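Local coordinates for hydrogenase expression/formation protein HypE (Desulfovibrio vulgaris subsp. vulgaris, PDB 2Z1U) that binds ATP and magnesium and, as a HypE family protein, probably acts in the maturation of hydrogenases, at residues A[31-36]-A[122-127]; A[63-68]-A[179-184]; A[96-101]-A[130-135]; A[168-173]-A[300-305]. All coordinates share one frame; numbering follows the deposited sequence.

Contact 1: residues A[31-36]-A[122-127]; sequences FDNPIL and GVFIVT. With ATP (adenosine-5'-triphosphate), chain D.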
# COMPACT_ATOMS: atom_id res chain seq x y z
N PHE A 31 2.48 14.56 -9.42
CA PHE A 31 3.03 13.24 -9.79
C PHE A 31 3.17 13.08 -11.31
O PHE A 31 3.88 12.17 -11.78
CB PHE A 31 2.20 12.11 -9.19
CG PHE A 31 2.06 12.17 -7.67
CD1 PHE A 31 2.98 12.88 -6.89
CD2 PHE A 31 1.02 11.50 -7.03
CE1 PHE A 31 2.85 12.93 -5.50
CE2 PHE A 31 0.90 11.54 -5.64
CZ PHE A 31 1.82 12.26 -4.88
N ASP A 32 2.50 13.98 -12.04
CA ASP A 32 2.55 14.18 -13.51
C ASP A 32 3.21 13.08 -14.34
O ASP A 32 4.43 13.11 -14.55
CB ASP A 32 3.20 15.53 -13.83
CG ASP A 32 2.63 16.19 -15.07
OD1 ASP A 32 2.00 15.50 -15.91
OD2 ASP A 32 2.82 17.42 -15.20
N ASN A 33 2.40 12.12 -14.79
CA ASN A 33 2.83 11.09 -15.73
C ASN A 33 1.62 10.44 -16.40
O ASN A 33 0.53 10.43 -15.81
CB ASN A 33 3.76 10.06 -15.06
CG ASN A 33 3.04 9.15 -14.08
OD1 ASN A 33 2.49 8.13 -14.47
ND2 ASN A 33 3.05 9.52 -12.80
N PRO A 34 1.78 9.91 -17.63
CA PRO A 34 0.61 9.44 -18.38
C PRO A 34 0.08 8.09 -17.93
O PRO A 34 -1.03 7.71 -18.33
CB PRO A 34 1.12 9.37 -19.83
CG PRO A 34 2.57 9.14 -19.70
CD PRO A 34 3.04 9.73 -18.38
N ILE A 35 0.85 7.38 -17.10
CA ILE A 35 0.35 6.13 -16.50
C ILE A 35 -0.68 6.45 -15.42
O ILE A 35 -1.80 5.95 -15.50
CB ILE A 35 1.47 5.23 -15.95
CG1 ILE A 35 2.47 4.89 -17.06
CG2 ILE A 35 0.86 3.96 -15.33
CD1 ILE A 35 3.64 3.98 -16.62
N LEU A 36 -0.31 7.25 -14.43
CA LEU A 36 -1.28 7.82 -13.46
C LEU A 36 -2.45 8.58 -14.13
O LEU A 36 -3.61 8.45 -13.71
CB LEU A 36 -0.56 8.78 -12.50
CG LEU A 36 -1.43 9.37 -11.38
CD1 LEU A 36 -2.13 8.26 -10.56
CD2 LEU A 36 -0.62 10.29 -10.49
N GLY A 122 14.03 8.78 -10.05
CA GLY A 122 13.79 8.21 -11.38
C GLY A 122 12.62 7.23 -11.39
O GLY A 122 12.62 6.25 -12.14
N VAL A 123 11.63 7.53 -10.57
CA VAL A 123 10.51 6.67 -10.28
C VAL A 123 9.20 7.46 -10.57
O VAL A 123 9.18 8.69 -10.49
CB VAL A 123 10.70 6.18 -8.79
CG1 VAL A 123 9.57 6.54 -7.86
CG2 VAL A 123 11.13 4.71 -8.73
N PHE A 124 8.12 6.78 -10.93
CA PHE A 124 6.83 7.43 -11.05
C PHE A 124 5.82 6.89 -10.05
O PHE A 124 5.78 5.70 -9.80
CB PHE A 124 6.25 7.27 -12.45
CG PHE A 124 6.98 8.07 -13.50
CD1 PHE A 124 6.81 9.44 -13.57
CD2 PHE A 124 7.86 7.44 -14.37
CE1 PHE A 124 7.48 10.20 -14.53
CE2 PHE A 124 8.56 8.18 -15.33
CZ PHE A 124 8.36 9.57 -15.42
N ILE A 125 4.98 7.78 -9.53
CA ILE A 125 3.81 7.36 -8.75
C ILE A 125 2.69 7.11 -9.75
O ILE A 125 2.20 8.05 -10.40
CB ILE A 125 3.44 8.39 -7.66
CG1 ILE A 125 4.55 8.42 -6.59
CG2 ILE A 125 2.12 8.01 -7.00
CD1 ILE A 125 4.74 9.74 -5.95
N VAL A 126 2.31 5.85 -9.89
CA VAL A 126 1.44 5.43 -11.01
C VAL A 126 -0.03 5.21 -10.66
O VAL A 126 -0.87 5.14 -11.55
CB VAL A 126 1.96 4.15 -11.74
CG1 VAL A 126 3.31 4.43 -12.42
CG2 VAL A 126 2.06 2.92 -10.76
N THR A 127 -0.32 5.08 -9.37
CA THR A 127 -1.68 4.73 -8.93
C THR A 127 -1.79 5.06 -7.44
O THR A 127 -0.79 5.12 -6.74
CB THR A 127 -2.02 3.22 -9.24
OG1 THR A 127 -3.44 2.99 -9.21
CG2 THR A 127 -1.33 2.25 -8.26
PG ATP D . -12.55 3.40 -4.01
O1G ATP D . -11.25 3.85 -3.31
O2G ATP D . -13.68 4.35 -3.74
O3G ATP D . -12.91 1.94 -3.78
PB ATP D . -11.22 3.11 -6.58
O1B ATP D . -10.07 2.62 -5.66
O2B ATP D . -11.63 2.22 -7.71
O3B ATP D . -12.42 3.54 -5.61
PA ATP D . -10.28 5.80 -6.42
O1A ATP D . -11.52 6.68 -6.30
O2A ATP D . -9.65 5.49 -5.09
O3A ATP D . -10.70 4.46 -7.28
O5' ATP D . -9.24 6.38 -7.44
C5' ATP D . -9.63 7.05 -8.65
C4' ATP D . -8.37 7.32 -9.43
O4' ATP D . -7.62 8.31 -8.70
C3' ATP D . -7.48 6.09 -9.56
O3' ATP D . -6.88 6.10 -10.86
C2' ATP D . -6.39 6.30 -8.50
O2' ATP D . -5.16 5.72 -8.95
C1' ATP D . -6.29 7.83 -8.40
N9 ATP D . -5.93 8.32 -7.04
C8 ATP D . -6.72 8.37 -5.95
N7 ATP D . -6.05 8.89 -4.90
C5 ATP D . -4.80 9.12 -5.34
C6 ATP D . -3.55 9.65 -4.74
N6 ATP D . -3.53 10.01 -3.44
N1 ATP D . -2.48 9.75 -5.52
C2 ATP D . -2.46 9.40 -6.82
N3 ATP D . -3.57 8.91 -7.43
C4 ATP D . -4.73 8.77 -6.73
O HOH W 1 5.29 10.54 -10.06

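Contact 2: residues A[63-68]-A[179-184]; sequences IFFPGG and LTILSQ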
# COMPACT_ATOMS: atom_id res chain seq x y z
N ILE A 63 5.22 15.58 11.28
CA ILE A 63 5.13 15.36 9.84
C ILE A 63 6.31 16.02 9.14
O ILE A 63 6.83 15.47 8.17
CB ILE A 63 3.81 15.94 9.26
CG1 ILE A 63 2.60 15.19 9.82
CG2 ILE A 63 3.81 15.93 7.73
CD1 ILE A 63 1.26 15.65 9.23
N PHE A 64 6.71 17.18 9.65
CA PHE A 64 7.85 17.95 9.14
C PHE A 64 8.97 18.00 10.18
O PHE A 64 8.72 18.20 11.37
CB PHE A 64 7.43 19.37 8.72
CG PHE A 64 6.36 19.40 7.63
CD1 PHE A 64 6.69 19.20 6.29
CD2 PHE A 64 5.02 19.61 7.96
CE1 PHE A 64 5.71 19.19 5.29
CE2 PHE A 64 4.03 19.62 6.96
CZ PHE A 64 4.38 19.40 5.62
N PHE A 65 10.21 17.82 9.72
CA PHE A 65 11.41 17.81 10.58
C PHE A 65 12.62 18.25 9.74
O PHE A 65 12.53 18.25 8.52
CB PHE A 65 11.64 16.41 11.18
CG PHE A 65 11.33 15.27 10.24
CD1 PHE A 65 12.32 14.75 9.40
CD2 PHE A 65 10.04 14.72 10.17
CE1 PHE A 65 12.03 13.69 8.52
CE2 PHE A 65 9.75 13.68 9.29
CZ PHE A 65 10.75 13.17 8.47
N PRO A 66 13.72 18.70 10.38
CA PRO A 66 14.93 18.99 9.61
C PRO A 66 15.33 17.82 8.70
O PRO A 66 15.46 16.69 9.18
CB PRO A 66 15.98 19.23 10.69
CG PRO A 66 15.20 19.81 11.81
CD PRO A 66 13.91 19.03 11.81
N GLY A 67 15.49 18.10 7.41
CA GLY A 67 15.99 17.11 6.46
C GLY A 67 14.95 16.24 5.78
O GLY A 67 15.28 15.44 4.91
N GLY A 68 13.68 16.38 6.17
CA GLY A 68 12.64 15.64 5.47
C GLY A 68 11.23 15.88 5.95
O GLY A 68 10.96 16.83 6.70
N LEU A 179 17.28 10.49 16.14
CA LEU A 179 17.56 11.61 17.04
C LEU A 179 16.77 12.85 16.65
O LEU A 179 16.19 13.50 17.51
CB LEU A 179 19.06 11.93 17.07
CG LEU A 179 19.71 12.47 18.34
CD1 LEU A 179 20.89 13.38 18.01
CD2 LEU A 179 18.76 13.16 19.31
N THR A 180 16.75 13.19 15.36
CA THR A 180 16.08 14.43 14.96
C THR A 180 14.59 14.45 15.18
O THR A 180 14.07 15.47 15.62
CB THR A 180 16.55 15.05 13.59
OG1 THR A 180 15.42 15.40 12.78
CG2 THR A 180 17.45 14.13 12.86
N ILE A 181 13.89 13.34 14.93
CA ILE A 181 12.45 13.33 15.18
C ILE A 181 12.15 13.37 16.70
O ILE A 181 11.27 14.10 17.14
CB ILE A 181 11.64 12.22 14.41
CG1 ILE A 181 11.53 10.94 15.21
CG2 ILE A 181 12.10 12.00 12.96
CD1 ILE A 181 10.17 10.83 15.79
N LEU A 182 12.93 12.61 17.50
CA LEU A 182 12.77 12.55 18.95
C LEU A 182 13.09 13.88 19.64
O LEU A 182 12.45 14.24 20.63
CB LEU A 182 13.61 11.42 19.55
CG LEU A 182 12.99 10.06 19.92
CD1 LEU A 182 11.58 9.83 19.39
CD2 LEU A 182 13.91 8.89 19.55
N SER A 183 14.09 14.59 19.12
CA SER A 183 14.42 15.92 19.62
C SER A 183 13.44 17.00 19.12
O SER A 183 13.10 17.91 19.87
CB SER A 183 15.88 16.29 19.33
OG SER A 183 16.14 16.37 17.95
N GLN A 184 12.99 16.89 17.86
CA GLN A 184 11.92 17.77 17.35
C GLN A 184 10.68 17.68 18.23
O GLN A 184 10.10 18.70 18.61
CB GLN A 184 11.52 17.40 15.92
CG GLN A 184 12.33 18.09 14.84
CD GLN A 184 12.09 19.60 14.79
OE1 GLN A 184 10.96 20.06 14.63
NE2 GLN A 184 13.17 20.36 14.93

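Contact 3: residues A[96-101]-A[130-135]; sequences FILEEG and TKVVPR. With ATP (adenosine-5'-triphosphate), chain D.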
# COMPACT_ATOMS: atom_id res chain seq x y z
N PHE A 96 -3.15 7.43 0.71
CA PHE A 96 -3.26 8.46 1.74
C PHE A 96 -4.41 8.13 2.68
O PHE A 96 -5.49 7.74 2.22
CB PHE A 96 -3.49 9.85 1.13
CG PHE A 96 -2.23 10.50 0.60
CD1 PHE A 96 -1.71 10.12 -0.64
CD2 PHE A 96 -1.57 11.46 1.34
CE1 PHE A 96 -0.54 10.72 -1.13
CE2 PHE A 96 -0.41 12.06 0.86
CZ PHE A 96 0.11 11.70 -0.37
N ILE A 97 -4.16 8.25 3.98
CA ILE A 97 -5.22 8.26 4.99
C ILE A 97 -5.17 9.61 5.70
O ILE A 97 -4.17 9.95 6.32
CB ILE A 97 -5.10 7.08 5.99
CG1 ILE A 97 -5.14 5.74 5.22
CG2 ILE A 97 -6.23 7.14 7.04
CD1 ILE A 97 -4.72 4.51 6.03
N LEU A 98 -6.25 10.38 5.59
CA LEU A 98 -6.22 11.77 6.02
C LEU A 98 -7.31 12.09 7.03
O LEU A 98 -8.42 11.56 6.94
CB LEU A 98 -6.34 12.70 4.82
CG LEU A 98 -5.26 12.59 3.73
CD1 LEU A 98 -5.72 13.24 2.42
CD2 LEU A 98 -3.96 13.21 4.22
N GLU A 99 -6.97 12.96 7.98
CA GLU A 99 -7.91 13.42 8.99
C GLU A 99 -8.70 14.63 8.48
O GLU A 99 -8.11 15.61 8.01
CB GLU A 99 -7.18 13.77 10.29
CG GLU A 99 -8.11 14.17 11.42
CD GLU A 99 -7.41 14.48 12.72
OE1 GLU A 99 -8.06 14.33 13.78
OE2 GLU A 99 -6.22 14.88 12.69
N GLU A 100 -10.03 14.53 8.56
CA GLU A 100 -10.93 15.69 8.38
C GLU A 100 -10.41 16.87 9.19
O GLU A 100 -9.98 16.71 10.33
CB GLU A 100 -12.35 15.32 8.84
CG GLU A 100 -13.38 16.44 8.75
CD GLU A 100 -14.63 16.18 9.60
OE1 GLU A 100 -15.67 16.82 9.33
OE2 GLU A 100 -14.59 15.35 10.53
N GLY A 101 -10.45 18.06 8.58
CA GLY A 101 -9.99 19.29 9.23
C GLY A 101 -8.54 19.65 8.94
O GLY A 101 -8.12 20.77 9.18
N THR A 130 -7.07 7.73 -1.71
CA THR A 130 -7.21 8.84 -0.79
C THR A 130 -8.45 8.56 0.06
O THR A 130 -9.59 8.57 -0.44
CB THR A 130 -7.39 10.19 -1.55
OG1 THR A 130 -6.37 10.31 -2.55
CG2 THR A 130 -7.31 11.38 -0.56
N LYS A 131 -8.21 8.31 1.34
CA LYS A 131 -9.28 8.11 2.30
C LYS A 131 -9.20 9.28 3.28
O LYS A 131 -8.12 9.62 3.76
CB LYS A 131 -9.12 6.75 3.03
CG LYS A 131 -9.37 5.45 2.20
CD LYS A 131 -10.76 5.45 1.50
CE LYS A 131 -11.19 4.11 0.91
NZ LYS A 131 -10.29 3.51 -0.15
N VAL A 132 -10.34 9.91 3.55
CA VAL A 132 -10.43 10.95 4.57
C VAL A 132 -11.34 10.44 5.68
O VAL A 132 -12.50 10.11 5.44
CB VAL A 132 -10.99 12.29 3.99
CG1 VAL A 132 -10.99 13.38 5.07
CG2 VAL A 132 -10.17 12.75 2.78
N VAL A 133 -10.82 10.36 6.90
CA VAL A 133 -11.60 9.88 8.04
C VAL A 133 -12.04 11.05 8.96
O VAL A 133 -11.39 12.09 8.96
CB VAL A 133 -10.81 8.79 8.84
CG1 VAL A 133 -10.63 7.54 8.00
CG2 VAL A 133 -9.45 9.34 9.30
N PRO A 134 -13.17 10.89 9.70
CA PRO A 134 -13.65 11.96 10.60
C PRO A 134 -12.61 12.43 11.63
O PRO A 134 -11.68 11.69 11.94
CB PRO A 134 -14.84 11.31 11.31
CG PRO A 134 -15.33 10.26 10.34
CD PRO A 134 -14.08 9.72 9.71
N ARG A 135 -12.77 13.65 12.14
CA ARG A 135 -11.85 14.22 13.14
C ARG A 135 -11.61 13.23 14.28
O ARG A 135 -12.57 12.67 14.84
CB ARG A 135 -12.38 15.55 13.72
CG ARG A 135 -12.11 16.80 12.86
CD ARG A 135 -12.38 18.12 13.63
NE ARG A 135 -13.77 18.23 14.09
CZ ARG A 135 -14.19 19.05 15.05
NH1 ARG A 135 -13.36 19.86 15.70
NH2 ARG A 135 -15.49 19.07 15.38
PG ATP D . -12.55 3.40 -4.01
O1G ATP D . -11.25 3.85 -3.31
O2G ATP D . -13.68 4.35 -3.74
O3G ATP D . -12.91 1.94 -3.78
PB ATP D . -11.22 3.11 -6.58
O1B ATP D . -10.07 2.62 -5.66
O2B ATP D . -11.63 2.22 -7.71
O3B ATP D . -12.42 3.54 -5.61
PA ATP D . -10.28 5.80 -6.42
O1A ATP D . -11.52 6.68 -6.30
O2A ATP D . -9.65 5.49 -5.09
O3A ATP D . -10.70 4.46 -7.28
O5' ATP D . -9.24 6.38 -7.44
C5' ATP D . -9.63 7.05 -8.65
C4' ATP D . -8.37 7.32 -9.43
O4' ATP D . -7.62 8.31 -8.70
C3' ATP D . -7.48 6.09 -9.56
O3' ATP D . -6.88 6.10 -10.86
C2' ATP D . -6.39 6.30 -8.50
O2' ATP D . -5.16 5.72 -8.95
C1' ATP D . -6.29 7.83 -8.40
N9 ATP D . -5.93 8.32 -7.04
C8 ATP D . -6.72 8.37 -5.95
N7 ATP D . -6.05 8.89 -4.90
C5 ATP D . -4.80 9.12 -5.34
C6 ATP D . -3.55 9.65 -4.74
N6 ATP D . -3.53 10.01 -3.44
N1 ATP D . -2.48 9.75 -5.52
C2 ATP D . -2.46 9.40 -6.82
N3 ATP D . -3.57 8.91 -7.43
C4 ATP D . -4.73 8.77 -6.73

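Contact 4: residues A[168-173]-A[300-305]; sequences ILISGS and ARIGSV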
# COMPACT_ATOMS: atom_id res chain seq x y z
N ILE A 168 31.26 -6.50 6.38
CA ILE A 168 30.01 -5.78 6.66
C ILE A 168 30.34 -4.32 6.52
O ILE A 168 31.22 -3.80 7.21
CB ILE A 168 29.46 -6.04 8.09
CG1 ILE A 168 29.27 -7.54 8.35
CG2 ILE A 168 28.13 -5.30 8.29
CD1 ILE A 168 28.94 -7.89 9.82
N LEU A 169 29.68 -3.69 5.55
CA LEU A 169 29.89 -2.28 5.23
C LEU A 169 28.66 -1.46 5.60
O LEU A 169 27.51 -1.93 5.49
CB LEU A 169 30.20 -2.09 3.73
CG LEU A 169 31.26 -2.92 3.01
CD1 LEU A 169 31.32 -2.46 1.54
CD2 LEU A 169 32.65 -2.80 3.68
N ILE A 170 28.91 -0.24 6.04
CA ILE A 170 27.84 0.72 6.28
C ILE A 170 28.03 1.89 5.33
O ILE A 170 29.18 2.27 5.01
CB ILE A 170 27.82 1.17 7.77
CG1 ILE A 170 26.45 1.73 8.15
CG2 ILE A 170 28.97 2.16 8.06
CD1 ILE A 170 25.30 0.70 8.16
N SER A 171 26.92 2.49 4.90
CA SER A 171 26.97 3.54 3.85
C SER A 171 27.10 4.94 4.43
O SER A 171 27.34 5.88 3.70
CB SER A 171 25.75 3.47 2.93
OG SER A 171 24.56 3.75 3.64
N GLY A 172 26.93 5.08 5.74
CA GLY A 172 27.07 6.37 6.41
C GLY A 172 26.73 6.32 7.90
O GLY A 172 26.60 5.24 8.48
N SER A 173 26.57 7.51 8.49
CA SER A 173 26.43 7.70 9.94
C SER A 173 25.14 7.11 10.51
O SER A 173 24.11 7.05 9.83
CB SER A 173 26.55 9.20 10.26
OG SER A 173 25.46 9.93 9.71
N ALA A 300 31.84 3.07 5.70
CA ALA A 300 32.93 2.36 6.38
C ALA A 300 32.75 0.86 6.44
O ALA A 300 31.63 0.35 6.45
CB ALA A 300 33.14 2.92 7.79
N ARG A 301 33.87 0.14 6.47
CA ARG A 301 33.86 -1.25 6.86
C ARG A 301 33.61 -1.26 8.39
O ARG A 301 34.35 -0.61 9.14
CB ARG A 301 35.20 -1.90 6.51
CG ARG A 301 35.28 -3.39 6.81
CD ARG A 301 36.73 -3.82 6.80
NE ARG A 301 37.37 -3.69 5.49
CZ ARG A 301 37.44 -4.66 4.59
NH1 ARG A 301 38.04 -4.45 3.43
NH2 ARG A 301 36.90 -5.86 4.86
N ILE A 302 32.55 -1.93 8.84
CA ILE A 302 32.28 -1.97 10.30
C ILE A 302 32.50 -3.33 10.97
O ILE A 302 32.44 -3.44 12.20
CB ILE A 302 30.86 -1.46 10.66
CG1 ILE A 302 29.77 -2.42 10.13
CG2 ILE A 302 30.66 -0.02 10.18
CD1 ILE A 302 28.36 -2.11 10.63
N GLY A 303 32.77 -4.36 10.17
CA GLY A 303 32.91 -5.69 10.74
C GLY A 303 32.93 -6.80 9.70
O GLY A 303 33.21 -6.56 8.52
N SER A 304 32.65 -8.01 10.15
CA SER A 304 32.71 -9.19 9.29
C SER A 304 31.71 -10.27 9.72
O SER A 304 31.22 -10.26 10.86
CB SER A 304 34.14 -9.75 9.23
OG SER A 304 34.57 -10.26 10.49
N VAL A 305 31.41 -11.18 8.80
CA VAL A 305 30.59 -12.35 9.11
C VAL A 305 31.50 -13.55 9.40
O VAL A 305 32.50 -13.77 8.71
CB VAL A 305 29.59 -12.66 7.97
CG1 VAL A 305 28.74 -13.88 8.31
CG2 VAL A 305 28.71 -11.43 7.68

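Contact 1: residues A[31-36]-A[122-127]
The Phe31 ring carries the methyl CD1 of Ile125 over the centre of one face, a CH-pi contact 3.8 Å from CD1 to the ring centroid. At its edge, in the ring plane, ATP N1 stands 3.8 Å from Phe31 CE2. Ile125 CG2 also reaches the ring, 3.7 Å from Phe31 CD2, so both branches of the isoleucine grip it. The Phe124 ring has Phe31 O at its edge and takes Asn33 CB obliquely, 3.5 Å from Phe124 CD1. The Asn33 amide is turned 49° from that ring as the two side chains run antiparallel alongside one another. Its N-H groups are both used: Asn33 ND2 donates to Ile125 O at 2.9 Å and to Phe31 O at 3.0 Å. Both acceptors lie close to the amide plane, although the donor stands above each carbonyl plane. With CG between the backbone N and the carbonyl carbon (chi1 71°), Asn33 OD1 accepts from Leu36 N and weakly from Ile35 N, which makes Asn33 the N-cap of helix 34-37. This one amide thus caps the helix and ties it to the strand; a water bridging Phe31 O and Ile125 N adds a second link. Farther along the strand, Leu36 CA makes a C-H...O contact of 3.3 Å with Val126 O, and Leu36 CD1 comes within 3.5 Å of ATP N3. Ile35 CG2 packs beside Val126, which also meets Met53 of the second subunit. Helical segment and strand 124-133 so form one wall of the adenine pocket, in an ATP site completed by Thr222 and Arg223 of the second subunit.

Contact 2: residues A[63-68]-A[179-184]
Gln184 reaches from helix 176-184 to meet Pro66 tip to tip. Its CB heads toward segment 63-68, and CG meets the rim of the proline at CD (Gln184 CG to Pro66 CD 3.5 Å), with Phe65 CB next at 4.1 Å. A bend at chi2 (-67°) then carries the amide past the CD-CG edge of the proline: Gln184 CD is 3.5 Å from Pro66 CD. At the tip, NE2 touches Pro66 CD as well and lies 3.8 Å from Pro66 CG. The contact is therefore van der Waals, with no hydrogen bond crossing between the segments.

Pro66 and Gly67 are the corner residues of a type II turn from Phe65 to Gly68, closed by paired backbone bonds between those two residues: a tight beta hairpin of strands 64-65 and 68-69. It lies in the N-terminal part of the AIR synthase-related fold and packs on a helix of the C-terminal part, joining the two.

Beside the turn, the Phe65 ring is sandwiched. Ile181 CG2 sits over the centre of one face, 4.3 Å above its plane, and Gly68 O over the centre of the other at 3.6 Å. The ring of His177 also meets it, nearly perpendicular. Thr180 OG1 is buried by the hairpin, with Pro66 O 3.8 Å away, and has no hydrogen-bond partner in the model.

Contact 3: residues A[96-101]-A[130-135]
Residues 96-99 pair in parallel with 130-133, Phe96 beside Thr130 through Glu99 beside Val133, as the two strands of a beta-alpha-beta unit, strand 87-99, helix 104-121 and strand 124-133, in the N-terminal part of the AIR synthase-related fold. Four backbone bonds knit them: Lys131 N to Phe96 O, Leu98 N to Lys131 O, Val133 N to Leu98 O at 2.7 Å and, just past the strand end, Glu100 N to Val133 O at 2.8 Å. There a side chain takes over. Glu100, extended with CG anti to the backbone N (chi1 178°), brings OE2 to Arg135 N at 3.0 Å and accepts on its anti lone pair. The neighbouring Glu99 carboxylate instead bonds Gly136 N and Lys140 N.

Apolar contacts are on the face of Phe96, Leu98, Thr130 and Val132, toward helix 104-121. Here Leu98 CD1 crosses to Thr130 CG2 at 3.9 Å, and Leu98 CB faces Val132 CG2 at 4.3 Å. On the other face, Ile97 and Lys131 pack against the second subunit.

Ligand contacts gather at the Phe96–Thr130 end. Lys131 NZ makes a weak bond of 3.3 Å to ATP O1G; its stronger partner is Asp129, in a salt bridge, and it also bonds Ser57 O of the second subunit. Phe96 CD1 lies 3.3 Å from ATP N6, met obliquely, and Thr130 OG1 donates a hydrogen bond of 2.8 Å to ATP N7.

Contact 4: residues A[168-173]-A[300-305]
Ile168 faces both Ile302 and Gly303 in a classic beta bulge that shifts the register of two antiparallel strands by one residue, the local strand directions lying 142° apart. Both bulge amides turn to one carbonyl: Ile168 O accepts from Ile302 N at 2.8 Å and, weakly, from Gly303 N at 3.4 Å, while Ile168 N donates to Gly303 O at 2.9 Å. Past the bulge the pairing is regular, with Ile170 and Ala300 exchanging two backbone bonds. The strands are neighbours within the mixed sheet of the C-terminal part of the AIR synthase-related fold, between strands 275-278 and 240-244.

Leu169 and Arg301 share one face, where Leu169 CD2 leans over Arg301 CA at 3.7 Å. The guanidinium goes on to helix 280-291, forming salt bridges with Glu280 and Glu284, while Leu169 packs on Ala286, Leu287 and Leu290 of the same helix. Toward helix 225-237, by contrast, the contact is mainly aliphatic. Ile168 spreads along the bulged strand: its CG2 meets Ile302 CG1 at 3.8 Å, its CG1 meets Val305 CG2 at 4.0 Å, and its CD1 rests against the carbonyl oxygen of Ser304, 3.4 Å from Ser304 O. Ile302 touches two residues of the other strand: CG1, set between the backbone N and the carbonyl carbon (chi1 68°), lies by Ile168, whereas CG2 turns to Ile170. There the packing is tight, Ile302 CG2 standing 3.5 Å from Ile170 CG2, closer than usual for two methyl groups.

Contacts 1 and 3 use successive parts of strand 124-133 in one sheet, and both touch the same ATP and the second subunit; each is largely buried, but contact 1 joins a capped helix to the strand through side chains, whereas contact 3 is parallel backbone pairing. Contacts 2 and 4 are only partly buried, and no other subunit touches them. Contact 4 is sheet pairing too, antiparallel and bulged, in the C-terminal part, across the chain's centre from contacts 1 and 3. Contact 2 spans the N- and C-terminal parts with van der Waals packing and no bond across. Its helix 176-184 follows strand 167-170 of contact 4 in the chain, though the two contacts do not touch.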